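Local coordinates for PbSGBP-B lipoprotein (Prevotella bryantii B14, PDB 6D2Y) that probably binds polysaccharides at the cell surface, as a glycan-binding lipoprotein of a polysaccharide utilization locus, and carries a magnesium ion, at residues T173-A178 / T190-M195. Numbering follows the deposited sequence.
Sequences TLPREA and TMPEDM
Leu174 meets Pro192 in a contact that illustrates how two loop segments of a small beta sandwich can be joined by a few apolar atoms and one backbone bond. The leucine side chain has CG anti to its backbone N (chi1 -179°), beside the carbonyl carbon, and from there one methyl does the touching: Leu174 CD1 lies 3.6 Å from Pro192 CG and 3.8 Å from Pro192 CD, meeting these two neighbouring ring carbons. The two side chains cross at about a right angle. That same methyl also reaches selenomethionine Met195, whose terminal CE stands 4.3 Å from Leu174 CD1. Next in sequence, Pro175 adds a looser approach, its CD 4.5 Å from Pro192 CG. Pro192 CG is thus the atom met by Leu174, Pro175 and, further on, Ala178. Pro175 O then accepts a bond from Ala178 N at 3.0 Å, closing the turn through Arg176 and Glu177; Arg176 forms a salt bridge with Asp158. Ala178 ends the walk with its CB directed at the other loop, 4.3 Å from Pro192 CG and 3.6 Å from Thr190 O. Its carbonyl O accepts the one hydrogen bond across the contact, from Thr190 N at 2.8 Å; the N-H points almost straight at the oxygen (167°), although the donor is tilted 28° from the carbonyl plane. This bond sits where strand 179-182 begins and its antiparallel partner 186-190 ends. Leu174 and Met195 both pack on Phe189 of strand 186-190, and on Ile166 and Val168, respectively, of strand 165-168, which belongs to the other sheet. The two loops thus touch side chains from both four-stranded antiparallel sheets of the IPT/TIG domain, an immunoglobulin-like E-set fold.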
loop_
_atom_site.group_PDB
_atom_site.type_symbol
_atom_site.label_atom_id
_atom_site.label_comp_id
_atom_site.label_asym_id
_atom_site.label_seq_id
_atom_site.Cartn_x
_atom_site.Cartn_y
_atom_site.Cartn_z
ATOM N N THR A 173 -16.418 -9.716 -13.741
ATOM C CA THR A 173 -16.787 -8.421 -13.188
ATOM C C THR A 173 -17.458 -8.648 -11.843
ATOM O O THR A 173 -18.357 -9.488 -11.729
ATOM C CB THR A 173 -17.725 -7.652 -14.124
ATOM O OG1 THR A 173 -17.080 -7.446 -15.388
ATOM C CG2 THR A 173 -18.085 -6.300 -13.522
ATOM N N LEU A 174 -17.017 -7.913 -10.831
ATOM C CA LEU A 174 -17.580 -8.051 -9.497
ATOM C C LEU A 174 -19.052 -7.652 -9.516
ATOM O O LEU A 174 -19.374 -6.527 -9.930
ATOM C CB LEU A 174 -16.811 -7.189 -8.498
ATOM C CG LEU A 174 -17.267 -7.254 -7.038
ATOM C CD1 LEU A 174 -17.024 -8.638 -6.456
ATOM C CD2 LEU A 174 -16.565 -6.192 -6.207
ATOM N N PRO A 175 -19.968 -8.529 -9.105
ATOM C CA PRO A 175 -21.388 -8.158 -9.097
ATOM C C PRO A 175 -21.642 -6.995 -8.151
ATOM O O PRO A 175 -21.071 -6.919 -7.061
ATOM C CB PRO A 175 -22.090 -9.436 -8.622
ATOM C CG PRO A 175 -21.104 -10.541 -8.881
ATOM C CD PRO A 175 -19.753 -9.924 -8.685
ATOM N N ARG A 176 -22.502 -6.073 -8.590
ATOM C CA ARG A 176 -22.798 -4.894 -7.783
ATOM C C ARG A 176 -23.454 -5.270 -6.459
ATOM O O ARG A 176 -23.244 -4.587 -5.448
ATOM C CB ARG A 176 -23.681 -3.930 -8.579
ATOM C CG ARG A 176 -24.557 -3.009 -7.740
ATOM C CD ARG A 176 -23.785 -1.807 -7.209
ATOM N NE ARG A 176 -22.857 -1.255 -8.192
ATOM C CZ ARG A 176 -22.503 0.025 -8.251
ATOM N NH1 ARG A 176 -23.006 0.895 -7.384
ATOM N NH2 ARG A 176 -21.648 0.440 -9.177
ATOM N N GLU A 177 -24.226 -6.360 -6.435
ATOM C CA GLU A 177 -24.862 -6.785 -5.190
ATOM C C GLU A 177 -23.829 -7.163 -4.137
ATOM O O GLU A 177 -24.101 -7.047 -2.936
ATOM C CB GLU A 177 -25.803 -7.962 -5.450
ATOM C CG GLU A 177 -25.262 -9.009 -6.415
ATOM C CD GLU A 177 -25.581 -8.702 -7.869
ATOM O OE1 GLU A 177 -26.109 -9.597 -8.563
ATOM O OE2 GLU A 177 -25.302 -7.571 -8.320
ATOM N N ALA A 178 -22.643 -7.610 -4.563
ATOM C CA ALA A 178 -21.580 -7.915 -3.611
ATOM C C ALA A 178 -21.045 -6.654 -2.947
ATOM O O ALA A 178 -20.547 -6.713 -1.818
ATOM C CB ALA A 178 -20.449 -8.667 -4.310
ATOM N N THR A 190 -18.540 -7.796 -0.190
ATOM C CA THR A 190 -18.501 -9.144 0.361
ATOM C C THR A 190 -17.916 -10.082 -0.689
ATOM O O THR A 190 -18.470 -10.211 -1.787
ATOM C CB THR A 190 -19.897 -9.603 0.787
ATOM O OG1 THR A 190 -20.427 -8.703 1.766
ATOM C CG2 THR A 190 -19.834 -10.996 1.394
HETATM N N MSE A 191 -16.804 -10.730 -0.349
HETATM C CA MSE A 191 -16.039 -11.565 -1.277
HETATM C C MSE A 191 -16.875 -12.712 -1.843
HETATM O O MSE A 191 -17.310 -13.584 -1.097
HETATM C CB MSE A 191 -14.807 -12.118 -0.562
HETATM C CG MSE A 191 -14.021 -13.191 -1.303
HETATM SE SE MSE A 191 -13.452 -12.575 -3.054
HETATM C CE MSE A 191 -12.263 -11.137 -2.500
ATOM N N PRO A 192 -17.094 -12.718 -3.158
ATOM C CA PRO A 192 -17.787 -13.851 -3.785
ATOM C C PRO A 192 -16.982 -15.134 -3.653
ATOM O O PRO A 192 -15.806 -15.145 -3.283
ATOM C CB PRO A 192 -17.928 -13.428 -5.252
ATOM C CG PRO A 192 -17.775 -11.950 -5.244
ATOM C CD PRO A 192 -16.849 -11.624 -4.112
ATOM N N GLU A 193 -17.645 -16.244 -3.968
ATOM C CA GLU A 193 -17.001 -17.545 -3.864
ATOM C C GLU A 193 -16.056 -17.830 -5.022
ATOM O O GLU A 193 -15.184 -18.694 -4.890
ATOM C CB GLU A 193 -18.054 -18.654 -3.789
ATOM C CG GLU A 193 -18.697 -18.819 -2.421
ATOM C CD GLU A 193 -18.333 -20.135 -1.756
ATOM O OE1 GLU A 193 -17.226 -20.653 -2.018
ATOM O OE2 GLU A 193 -19.155 -20.653 -0.971
ATOM N N ASP A 194 -16.193 -17.124 -6.142
ATOM C CA ASP A 194 -15.536 -17.516 -7.383
ATOM C C ASP A 194 -14.798 -16.350 -8.027
ATOM O O ASP A 194 -14.743 -16.239 -9.255
ATOM C CB ASP A 194 -16.551 -18.107 -8.360
ATOM C CG ASP A 194 -17.594 -17.094 -8.799
ATOM O OD1 ASP A 194 -17.922 -16.191 -7.999
ATOM O OD2 ASP A 194 -18.084 -17.198 -9.943
HETATM N N MSE A 195 -14.211 -15.463 -7.231
HETATM C CA MSE A 195 -13.428 -14.392 -7.834
HETATM C C MSE A 195 -12.094 -14.986 -8.282
HETATM O O MSE A 195 -11.453 -15.715 -7.525
HETATM C CB MSE A 195 -13.215 -13.212 -6.875
HETATM C CG MSE A 195 -12.083 -12.286 -7.305
HETATM SE SE MSE A 195 -11.532 -10.953 -5.988
HETATM C CE MSE A 195 -12.871 -9.591 -6.301
#